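Local coordinates for 2-hydroxyisobutanoyl-CoA mutase large subunit (Aquincola tertiaricarbonis, PDB 4R3U), which catalyses, together with its small cobalamin-binding subunit, the B12-dependent isomerisation of 2-hydroxyisobutyryl-CoA and (S)-3-hydroxybutyryl-CoA, at residues S263-A268 with E430-E435; D138-M143 with R504-T509; V175-N180 with A188-L193; A347-T350 with V356-V359. One frame throughout, in Å; residues are numbered along the deposited sequence.

Contact 1: S263-A268 with E430-E435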
# COMPACT_ATOMS: atom_id res chain seq x y z
N SER A 263 -17.13 15.21 -5.21
CA SER A 263 -15.76 15.33 -5.67
C SER A 263 -14.95 15.77 -4.43
O SER A 263 -15.54 16.33 -3.49
CB SER A 263 -15.68 16.42 -6.74
OG SER A 263 -16.07 17.65 -6.15
N PRO A 264 -13.60 15.60 -4.43
CA PRO A 264 -12.79 16.15 -3.33
C PRO A 264 -12.97 17.68 -3.12
O PRO A 264 -12.88 18.15 -2.00
CB PRO A 264 -11.37 15.79 -3.76
CG PRO A 264 -11.54 14.58 -4.62
CD PRO A 264 -12.75 14.90 -5.41
N LEU A 265 -13.26 18.43 -4.19
CA LEU A 265 -13.51 19.87 -4.12
C LEU A 265 -14.83 20.18 -3.41
O LEU A 265 -14.88 21.09 -2.60
CB LEU A 265 -13.49 20.53 -5.52
CG LEU A 265 -13.72 22.07 -5.56
CD1 LEU A 265 -12.67 22.83 -4.73
CD2 LEU A 265 -13.78 22.57 -6.97
N GLN A 266 -15.89 19.41 -3.71
CA GLN A 266 -17.19 19.56 -3.06
C GLN A 266 -17.06 19.18 -1.58
O GLN A 266 -17.54 19.89 -0.71
CB GLN A 266 -18.27 18.74 -3.76
CG GLN A 266 -18.69 19.29 -5.11
CD GLN A 266 -19.27 18.24 -6.03
OE1 GLN A 266 -19.34 17.06 -5.72
NE2 GLN A 266 -19.62 18.64 -7.23
N GLU A 267 -16.30 18.12 -1.31
CA GLU A 267 -16.04 17.67 0.04
C GLU A 267 -15.41 18.79 0.88
O GLU A 267 -16.00 19.22 1.88
CB GLU A 267 -15.12 16.43 0.03
CG GLU A 267 -14.72 16.05 1.44
CD GLU A 267 -13.64 15.03 1.61
OE1 GLU A 267 -13.02 14.64 0.59
OE2 GLU A 267 -13.39 14.63 2.77
N ALA A 268 -14.23 19.27 0.44
CA ALA A 268 -13.47 20.34 1.08
C ALA A 268 -14.29 21.62 1.25
O ALA A 268 -14.44 22.12 2.37
CB ALA A 268 -12.19 20.63 0.28
N GLU A 430 -7.19 25.46 -3.10
CA GLU A 430 -7.40 26.67 -2.30
C GLU A 430 -8.30 27.69 -3.03
O GLU A 430 -9.37 28.04 -2.53
CB GLU A 430 -6.04 27.29 -1.95
CG GLU A 430 -6.16 28.47 -0.99
CD GLU A 430 -4.99 29.42 -0.95
OE1 GLU A 430 -5.06 30.39 -0.16
OE2 GLU A 430 -4.04 29.24 -1.73
N LYS A 431 -7.88 28.10 -4.23
CA LYS A 431 -8.59 29.04 -5.08
C LYS A 431 -10.00 28.54 -5.45
O LYS A 431 -10.97 29.29 -5.31
CB LYS A 431 -7.76 29.39 -6.33
CG LYS A 431 -6.49 30.17 -5.98
CD LYS A 431 -5.51 30.27 -7.15
CE LYS A 431 -4.28 31.09 -6.82
NZ LYS A 431 -3.24 31.00 -7.89
N LYS A 432 -10.11 27.26 -5.86
CA LYS A 432 -11.39 26.64 -6.23
C LYS A 432 -12.32 26.53 -5.05
O LYS A 432 -13.52 26.75 -5.21
CB LYS A 432 -11.20 25.29 -6.95
CG LYS A 432 -10.60 25.38 -8.36
CD LYS A 432 -11.58 25.82 -9.43
CE LYS A 432 -10.83 26.35 -10.64
NZ LYS A 432 -11.71 27.16 -11.53
N ILE A 433 -11.76 26.26 -3.84
CA ILE A 433 -12.51 26.21 -2.57
C ILE A 433 -13.07 27.61 -2.25
O ILE A 433 -14.26 27.73 -1.98
CB ILE A 433 -11.66 25.66 -1.39
CG1 ILE A 433 -11.52 24.11 -1.44
CG2 ILE A 433 -12.18 26.14 -0.01
CD1 ILE A 433 -10.17 23.57 -0.79
N PHE A 434 -12.21 28.66 -2.29
CA PHE A 434 -12.65 30.02 -1.98
C PHE A 434 -13.75 30.53 -2.90
O PHE A 434 -14.70 31.16 -2.44
CB PHE A 434 -11.47 31.00 -1.86
CG PHE A 434 -10.76 30.88 -0.54
CD1 PHE A 434 -11.46 30.98 0.66
CD2 PHE A 434 -9.39 30.68 -0.49
CE1 PHE A 434 -10.80 30.84 1.88
CE2 PHE A 434 -8.73 30.53 0.73
CZ PHE A 434 -9.43 30.62 1.90
N GLU A 435 -13.63 30.19 -4.19
CA GLU A 435 -14.53 30.46 -5.30
C GLU A 435 -15.91 29.83 -4.98
O GLU A 435 -16.92 30.50 -5.18
CB GLU A 435 -13.89 29.79 -6.52
CG GLU A 435 -14.14 30.42 -7.87
CD GLU A 435 -13.17 29.84 -8.89
OE1 GLU A 435 -13.50 28.80 -9.49
OE2 GLU A 435 -12.06 30.40 -9.03

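Contact 2: D138-M143 with R504-T509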
# COMPACT_ATOMS: atom_id res chain seq x y z
N ASP A 138 -35.63 4.68 20.82
CA ASP A 138 -35.29 3.62 21.76
C ASP A 138 -35.44 2.31 20.99
O ASP A 138 -36.18 2.26 20.01
CB ASP A 138 -36.24 3.64 22.96
CG ASP A 138 -36.00 4.76 23.93
OD1 ASP A 138 -34.92 5.38 23.86
OD2 ASP A 138 -36.89 5.02 24.76
N SER A 139 -34.76 1.26 21.45
CA SER A 139 -34.79 -0.07 20.84
C SER A 139 -36.18 -0.73 20.65
O SER A 139 -36.35 -1.54 19.74
CB SER A 139 -33.85 -0.99 21.59
OG SER A 139 -32.56 -0.41 21.57
N ASP A 140 -37.18 -0.35 21.48
CA ASP A 140 -38.54 -0.91 21.44
C ASP A 140 -39.55 -0.04 20.69
O ASP A 140 -40.75 -0.39 20.65
CB ASP A 140 -39.05 -1.27 22.85
CG ASP A 140 -39.13 -0.13 23.84
OD1 ASP A 140 -38.48 0.92 23.61
OD2 ASP A 140 -39.83 -0.29 24.87
N HIS A 141 -39.10 1.06 20.08
CA HIS A 141 -39.97 1.92 19.28
C HIS A 141 -40.35 1.14 17.99
O HIS A 141 -39.51 0.40 17.47
CB HIS A 141 -39.25 3.23 18.93
CG HIS A 141 -40.11 4.22 18.21
ND1 HIS A 141 -40.36 4.13 16.85
CD2 HIS A 141 -40.79 5.29 18.70
CE1 HIS A 141 -41.18 5.13 16.56
NE2 HIS A 141 -41.44 5.86 17.64
N PRO A 142 -41.60 1.30 17.45
CA PRO A 142 -41.98 0.58 16.21
C PRO A 142 -41.03 0.80 15.02
O PRO A 142 -40.85 -0.12 14.22
CB PRO A 142 -43.38 1.12 15.90
CG PRO A 142 -43.91 1.51 17.22
CD PRO A 142 -42.75 2.09 17.96
N MET A 143 -40.42 1.98 14.93
CA MET A 143 -39.49 2.31 13.85
C MET A 143 -38.16 1.53 13.96
O MET A 143 -37.46 1.39 12.95
CB MET A 143 -39.26 3.82 13.76
CG MET A 143 -40.42 4.59 13.10
SD MET A 143 -40.87 4.01 11.40
CE MET A 143 -39.29 4.27 10.46
N ARG A 504 -32.38 -8.76 24.60
CA ARG A 504 -31.39 -8.37 25.61
C ARG A 504 -31.40 -6.85 25.90
O ARG A 504 -31.39 -6.43 27.06
CB ARG A 504 -30.00 -8.83 25.18
CG ARG A 504 -29.74 -10.32 25.40
CD ARG A 504 -28.25 -10.70 25.30
NE ARG A 504 -27.72 -10.62 23.94
CZ ARG A 504 -26.94 -9.65 23.46
NH1 ARG A 504 -26.51 -8.68 24.26
NH2 ARG A 504 -26.55 -9.66 22.19
N GLN A 505 -31.46 -6.04 24.84
CA GLN A 505 -31.47 -4.59 24.87
C GLN A 505 -32.76 -4.02 25.47
O GLN A 505 -32.66 -3.18 26.37
CB GLN A 505 -31.16 -4.02 23.47
CG GLN A 505 -31.11 -2.51 23.37
CD GLN A 505 -30.02 -1.83 24.14
OE1 GLN A 505 -28.92 -2.36 24.36
NE2 GLN A 505 -30.30 -0.59 24.52
N ILE A 506 -33.95 -4.50 25.03
CA ILE A 506 -35.25 -4.04 25.55
C ILE A 506 -35.36 -4.33 27.06
O ILE A 506 -35.79 -3.46 27.83
CB ILE A 506 -36.48 -4.62 24.79
CG1 ILE A 506 -36.27 -4.80 23.25
CG2 ILE A 506 -37.79 -3.91 25.13
CD1 ILE A 506 -36.14 -3.65 22.41
N SER A 507 -34.90 -5.53 27.48
CA SER A 507 -34.88 -5.98 28.87
C SER A 507 -34.29 -4.92 29.78
O SER A 507 -34.91 -4.59 30.80
CB SER A 507 -34.07 -7.26 28.99
OG SER A 507 -34.71 -8.34 28.33
N ARG A 508 -33.11 -4.36 29.40
CA ARG A 508 -32.41 -3.31 30.13
C ARG A 508 -33.13 -1.98 30.09
O ARG A 508 -33.25 -1.33 31.13
CB ARG A 508 -30.97 -3.16 29.64
CG ARG A 508 -30.15 -2.09 30.38
CD ARG A 508 -28.70 -2.46 30.50
NE ARG A 508 -28.09 -2.52 29.18
CZ ARG A 508 -27.03 -3.26 28.88
NH1 ARG A 508 -26.56 -3.29 27.64
NH2 ARG A 508 -26.45 -4.01 29.81
N THR A 509 -33.61 -1.56 28.90
CA THR A 509 -34.35 -0.30 28.70
C THR A 509 -35.61 -0.29 29.57
O THR A 509 -35.85 0.71 30.26
CB THR A 509 -34.56 0.01 27.20
OG1 THR A 509 -33.28 0.18 26.60
CG2 THR A 509 -35.34 1.29 26.96

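Contact 3: V175-N180 with A188-L193. With 3KK (S-{(3R,5R,9R)-1-[(2R,3S,4R,5R)-5-(6-amino-9H-purin-9-yl)-4-hydroxy-3-(phosphonooxy)tetrahydrofuran-2-yl]-3,5,9-trihydroxy-8,8-dimethyl-3,5-dioxido-10,14-dioxo-2,4,6-trioxa-11,15-diaza-3lambda~5~,5lambda~5~-diphosphaheptadecan-17-yl} 2-hydroxy-2-methylpropanethioate), chain F.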
# COMPACT_ATOMS: atom_id res chain seq x y z
N VAL A 175 -12.17 8.70 23.61
CA VAL A 175 -13.39 8.03 23.17
C VAL A 175 -14.23 8.88 22.21
O VAL A 175 -14.85 9.87 22.64
CB VAL A 175 -14.24 7.49 24.37
CG1 VAL A 175 -15.53 6.82 23.90
CG2 VAL A 175 -13.42 6.55 25.26
N SER A 176 -14.32 8.42 20.95
CA SER A 176 -15.10 9.00 19.86
C SER A 176 -16.47 8.29 19.70
O SER A 176 -16.55 7.05 19.75
CB SER A 176 -14.32 8.92 18.53
OG SER A 176 -15.03 9.58 17.49
N PHE A 177 -17.52 9.08 19.49
CA PHE A 177 -18.90 8.63 19.26
C PHE A 177 -19.38 9.15 17.90
O PHE A 177 -19.43 10.37 17.68
CB PHE A 177 -19.83 9.14 20.37
CG PHE A 177 -19.70 8.52 21.75
CD1 PHE A 177 -19.28 7.20 21.90
CD2 PHE A 177 -20.05 9.24 22.89
CE1 PHE A 177 -19.20 6.62 23.17
CE2 PHE A 177 -19.97 8.66 24.16
CZ PHE A 177 -19.57 7.35 24.29
N THR A 178 -19.69 8.23 16.96
CA THR A 178 -20.21 8.62 15.64
C THR A 178 -21.73 8.81 15.80
O THR A 178 -22.53 7.99 15.34
CB THR A 178 -19.87 7.59 14.61
OG1 THR A 178 -18.47 7.38 14.65
CG2 THR A 178 -20.31 7.99 13.22
N ILE A 179 -22.09 9.89 16.49
CA ILE A 179 -23.45 10.20 16.83
C ILE A 179 -23.78 11.61 16.30
O ILE A 179 -22.91 12.47 16.29
CB ILE A 179 -23.68 9.99 18.37
CG1 ILE A 179 -25.19 9.97 18.75
CG2 ILE A 179 -22.86 10.97 19.22
CD1 ILE A 179 -25.90 8.65 18.53
N ASN A 180 -24.98 11.79 15.76
CA ASN A 180 -25.33 13.05 15.11
C ASN A 180 -26.57 13.81 15.65
O ASN A 180 -26.37 14.60 16.57
CB ASN A 180 -25.25 12.93 13.58
CG ASN A 180 -23.86 12.57 13.12
OD1 ASN A 180 -22.98 13.41 13.08
ND2 ASN A 180 -23.63 11.29 12.80
N ALA A 188 -24.25 14.02 27.10
CA ALA A 188 -24.80 14.13 28.45
C ALA A 188 -24.52 12.84 29.23
O ALA A 188 -24.14 12.90 30.39
CB ALA A 188 -26.29 14.39 28.40
N MET A 189 -24.66 11.67 28.56
CA MET A 189 -24.40 10.35 29.13
C MET A 189 -22.95 10.15 29.44
O MET A 189 -22.62 9.57 30.49
CB MET A 189 -24.87 9.23 28.19
CG MET A 189 -26.36 9.00 28.20
SD MET A 189 -26.84 7.74 27.01
CE MET A 189 -28.62 7.88 27.11
N TYR A 190 -22.06 10.65 28.54
CA TYR A 190 -20.62 10.56 28.72
C TYR A 190 -20.19 11.35 29.96
O TYR A 190 -19.42 10.83 30.79
CB TYR A 190 -19.88 11.03 27.46
CG TYR A 190 -18.43 10.58 27.41
CD1 TYR A 190 -18.09 9.26 27.10
CD2 TYR A 190 -17.39 11.48 27.62
CE1 TYR A 190 -16.76 8.85 27.01
CE2 TYR A 190 -16.05 11.08 27.54
CZ TYR A 190 -15.74 9.76 27.24
OH TYR A 190 -14.41 9.38 27.15
N VAL A 191 -20.72 12.60 30.10
CA VAL A 191 -20.45 13.50 31.22
C VAL A 191 -20.94 12.87 32.52
O VAL A 191 -20.17 12.79 33.48
CB VAL A 191 -20.98 14.94 30.97
CG1 VAL A 191 -20.91 15.81 32.23
CG2 VAL A 191 -20.21 15.60 29.83
N ALA A 192 -22.20 12.38 32.53
CA ALA A 192 -22.81 11.68 33.66
C ALA A 192 -21.97 10.47 34.08
O ALA A 192 -21.76 10.29 35.28
CB ALA A 192 -24.22 11.24 33.30
N LEU A 193 -21.44 9.69 33.11
CA LEU A 193 -20.58 8.52 33.36
C LEU A 193 -19.24 8.93 34.02
O LEU A 193 -18.82 8.31 34.99
CB LEU A 193 -20.34 7.71 32.05
CG LEU A 193 -19.43 6.47 32.15
CD1 LEU A 193 -20.01 5.39 33.05
CD2 LEU A 193 -19.17 5.88 30.80
C4 3KK F . -20.64 6.51 9.68
C3 3KK F . -19.13 6.36 9.69
C2 3KK F . -18.60 6.29 8.26
O3 3KK F . -18.83 5.14 10.35
C1 3KK F . -18.42 7.50 10.43
O1 3KK F . -18.77 8.68 10.32
S1P 3KK F . -17.08 6.95 11.43
C2P 3KK F . -16.49 8.48 12.21
C3P 3KK F . -15.52 8.16 13.32
N4P 3KK F . -15.01 9.42 13.84
C5P 3KK F . -13.83 9.49 14.48
O5P 3KK F . -13.10 8.53 14.71
C6P 3KK F . -13.49 10.92 14.92
C7P 3KK F . -12.22 10.97 15.76
N8P 3KK F . -11.88 12.37 16.07
C9P 3KK F . -10.92 12.66 16.96
O9P 3KK F . -10.30 11.80 17.58
CAP 3KK F . -10.70 14.18 17.26
OAP 3KK F . -11.95 14.91 17.26
CBP 3KK F . -9.53 14.88 16.49
CDP 3KK F . -9.31 16.29 17.06
CEP 3KK F . -9.85 15.03 15.00
CCP 3KK F . -8.21 14.12 16.66
O6A 3KK F . -7.98 13.90 18.07
P2A 3KK F . -6.97 12.84 18.67
O4A 3KK F . -7.10 11.57 17.95
O5A 3KK F . -7.16 12.85 20.15
O3A 3KK F . -5.55 13.51 18.26
P1A 3KK F . -4.91 14.91 18.81
O1A 3KK F . -5.92 15.80 19.45
O2A 3KK F . -4.08 15.47 17.73
O5B 3KK F . -3.91 14.24 19.91
C5B 3KK F . -4.27 14.02 21.29
C4B 3KK F . -3.36 14.84 22.22
O4B 3KK F . -1.95 14.70 21.86
C3B 3KK F . -3.69 16.32 22.15
O3B 3KK F . -3.53 16.88 23.48
P3B 3KK F . -4.78 17.41 24.36
O8A 3KK F . -5.35 18.48 23.51
O7A 3KK F . -5.60 16.20 24.53
O9A 3KK F . -4.09 17.87 25.60
C2B 3KK F . -2.63 16.87 21.21
O2B 3KK F . -2.36 18.26 21.44
C1B 3KK F . -1.43 16.01 21.54
N9A 3KK F . -0.48 15.88 20.40
C8A 3KK F . -0.67 15.31 19.21
N7A 3KK F . 0.45 15.44 18.50
C5A 3KK F . 1.36 16.06 19.26
C4A 3KK F . 0.78 16.33 20.45
N3A 3KK F . 1.46 16.96 21.44
C2A 3KK F . 2.80 17.34 21.25
N1A 3KK F . 3.37 17.03 19.99
C6A 3KK F . 2.64 16.42 19.03
N6A 3KK F . 3.16 16.13 17.84

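Contact 4: A347-T350 with V356-V359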
# COMPACT_ATOMS: atom_id res chain seq x y z
N ALA A 347 -16.04 3.69 -0.44
CA ALA A 347 -16.64 3.63 -1.76
C ALA A 347 -15.69 3.08 -2.88
O ALA A 347 -16.19 2.67 -3.96
CB ALA A 347 -17.22 4.99 -2.14
N THR A 348 -14.35 3.05 -2.63
CA THR A 348 -13.37 2.53 -3.59
C THR A 348 -13.19 1.00 -3.50
O THR A 348 -12.59 0.38 -4.39
CB THR A 348 -12.02 3.17 -3.42
OG1 THR A 348 -11.52 2.82 -2.15
CG2 THR A 348 -12.03 4.67 -3.61
N LEU A 349 -13.64 0.41 -2.39
CA LEU A 349 -13.48 -1.00 -2.07
C LEU A 349 -14.54 -1.86 -2.73
O LEU A 349 -15.67 -1.41 -2.94
CB LEU A 349 -13.40 -1.21 -0.54
CG LEU A 349 -12.40 -0.31 0.25
CD1 LEU A 349 -12.31 -0.74 1.68
CD2 LEU A 349 -11.00 -0.39 -0.31
N THR A 350 -14.16 -3.10 -3.08
CA THR A 350 -15.00 -4.04 -3.83
C THR A 350 -15.40 -5.33 -3.13
O THR A 350 -14.71 -5.80 -2.23
CB THR A 350 -14.34 -4.38 -5.20
OG1 THR A 350 -13.15 -5.09 -4.97
CG2 THR A 350 -14.03 -3.14 -6.04
N VAL A 356 -7.90 -7.57 -2.37
CA VAL A 356 -7.24 -6.50 -3.12
C VAL A 356 -7.49 -5.12 -2.44
O VAL A 356 -6.67 -4.21 -2.57
CB VAL A 356 -7.68 -6.61 -4.61
CG1 VAL A 356 -8.59 -5.48 -5.05
CG2 VAL A 356 -6.50 -6.75 -5.50
N ASN A 357 -8.57 -5.03 -1.61
CA ASN A 357 -8.90 -3.85 -0.79
C ASN A 357 -7.75 -3.49 0.15
O ASN A 357 -7.58 -2.32 0.45
CB ASN A 357 -10.19 -4.09 0.02
CG ASN A 357 -11.38 -4.19 -0.86
OD1 ASN A 357 -11.36 -3.69 -1.97
ND2 ASN A 357 -12.41 -4.90 -0.42
N VAL A 358 -6.94 -4.49 0.57
CA VAL A 358 -5.79 -4.30 1.44
C VAL A 358 -4.82 -3.31 0.79
O VAL A 358 -4.34 -2.40 1.47
CB VAL A 358 -5.14 -5.66 1.87
CG1 VAL A 358 -3.82 -5.48 2.64
CG2 VAL A 358 -6.13 -6.50 2.66
N VAL A 359 -4.58 -3.46 -0.55
CA VAL A 359 -3.71 -2.59 -1.37
C VAL A 359 -4.29 -1.17 -1.44
O VAL A 359 -3.57 -0.21 -1.21
CB VAL A 359 -3.47 -3.17 -2.80
CG1 VAL A 359 -2.58 -2.23 -3.65
CG2 VAL A 359 -2.89 -4.58 -2.75

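Contact 1: S263-A268 with E430-E435
L265 meets K432 and I433 because its CG stands anti to the backbone N (chi1 -179°) and the turn at chi2 then carries both methyls over to the facing helix. I433 answers with the other common choice: its CG1 lies beside its own backbone N (chi1 -77°), which brings CG1 and CD1 up to the helix that begins at P264. The leucine methyls straddle the root of K432, CD1 standing 3.6 Å and CD2 3.7 Å from K432 CB. CD1 also rests against I433, 3.7 Å from I433 CG1, so one methyl touches two successive residues. One turn on, the small side chain of A268 faces the partner helix directly, and its CB lies 3.7 Å from I433 CD1. The isoleucine branch is thus touched by both L265 and A268. Polar groups take little part. K432 gives only the start of its chain to the packing; the rest bends off at chi2, and NZ forms a salt bridge with E435 OE1 (3.2 Å), using the syn lone pair of the carboxylate. Away from the interface, at the start of its helix, S263 and Q266 make a capping box: Q266 N donates to S263 OG, while S263 N donates to Q266 OE1 from above the carbonyl plane. Y429 and I436 of the second helix and F55 from a loop extend the apolar surface round L265. The whole is a helix-helix packing, the short segments crossing at -58° with axes 9.6 Å apart, which joins helix 264-283 of the TIM barrel to helix 420-442.

Contact 2: D138-M143 with R504-T509
S139 and I506 meet by van der Waals packing, the isoleucine CD1 lying against S139 CB (3.6 Å) and the carbonyl that follows. I506 CG1 lies beside the backbone N (chi1 -36°), and from there CD1 extends to the turn. The other branch, CG2, packs on D140 CB at 3.7 Å, so the two arms of one isoleucine grip adjacent residues of a type I beta turn running from D138 to H141. Beside them Q505 lays its CG against the serine, 3.6 Å from S139 CB.

No hydrogen bond joins the two segments, and the polar ends find their partners elsewhere. S139 OG bonds to D156 and Q505 NE2 to D160. Salt bridges tie both D138 and D140 to R513, two turns of helix beyond I506, so charge fastens the turn to the same helix that I506 holds by packing.

Within the loop, M143 N donates to H141 ND1 (2.9 Å), pinning the imidazole as the chain leaves the turn. The turn belongs to the connection between helices 131-135 and 158-164, and it leans on helix 501-515, whose R508 reaches both E108 of helix 107-119 and D160 of helix 158-164.

Contact 3: V175-N180 with A188-L193
F177 and Y190 set their rings nearly at right angles across a beta-alpha-beta unit of the TIM barrel, in which strand 175-178 leads through helix 183-196 to strand 206-208. The planes stand at 89° with centroids 5.5 Å apart, and the approach is oblique. Contact is made where F177 CE2 comes 3.5 Å from Y190 CD1. Y190 reaches the strand because its CG is anti to the backbone N (chi1 -162°), which throws the phenol from the helix across to the sheet. Its far end passes F177 and lies against V175, the valine CB being 3.4 Å from Y190 OH and 3.9 Å from Y190 CE1. One tyrosine therefore spans two alternate residues of the strand, both of which aim their side chains at the helix. M161 and L164 of helix 158-164 and V208 of the next strand pack round F177, while L170 touches both V175 and Y190, so the interface is a buried layer between barrel and surrounding helices.

Alternation along the strand gives the other side a different task. S176 turns away from the helix and, with T178, lines the acyl-CoA pocket. T178 centres an inverse gamma turn, and its OG1 hydrogen-bonds to D128, a substrate-binding residue thought to be important for stereospecificity. Helix packing on one side thus backs a substrate-lining strand on the other. In the bound 2-hydroxyisobutyryl-CoA, S176 OG lies 3.2 Å from ligand atom C5P, and T178 OG1 lies 3.3 Å from C3P of the pantetheine arm.

Contact 4: A347-T350 with V356-V359
N357 carries nearly all of this contact, meeting T350 and L349 across it; V356, just before it, packs on R398 of the second large subunit. N357 faces the loop squarely, with its CG beside its own backbone N (chi1 -67°), and presents its carboxamide to the backbone of T350. OD1 accepts from T350 N at 3.1 Å in a nearly straight bond (168°), the donor tilted 20° from the carbonyl plane. ND2 returns the bond, donating to T350 O, also at 3.1 Å; here the donor lies in the carbonyl plane, on a lone pair of T350 O. Since both polar ends of the amide engage the same residue's backbone, the flip of the carboxamide is settled and T350 is held in an extended course.

Both amide atoms have further partners: ND2 also reaches Y381 O, and OD1 receives R360 NH1. That arginine also binds T350 OG1, which is hydrogen-bonded to P352 O as well. L349 lies alongside the carboxamide, its CB 3.5 Å from N357 OD1, and its CD2 rests on N357 CB at 3.8 Å. Farther along, V358 and V359 pack on V359 and S362, respectively, of the second large subunit. The loop comes from strand 340-344 of the barrel, passes the cobalamin at A347, and is tied by N357 to helix 357-370, which leads on to strand 375-377.

Overall arrangement
The four contacts are spread over the barrel and the helices packed on it, and none touches another. Along the chain contact 2 opens first and closes last, enclosing the rest; contact 3 follows within it, then contact 1, whose own span contains contact 4. Contacts 2 and 3 are neighbours, with centres about 19 Å apart, whereas contacts 1 and 2 lie on opposite sides of the chain's centre, about 43 Å apart. Contacts 3 and 4 both follow strands of the parallel sheet, 175-178 and 340-344, into the helix behind, one beside the acyl-CoA and one near the cobalamin. Contacts 1 and 2 instead bring later helices, 420-442 and 501-515, back onto the earlier barrel portion.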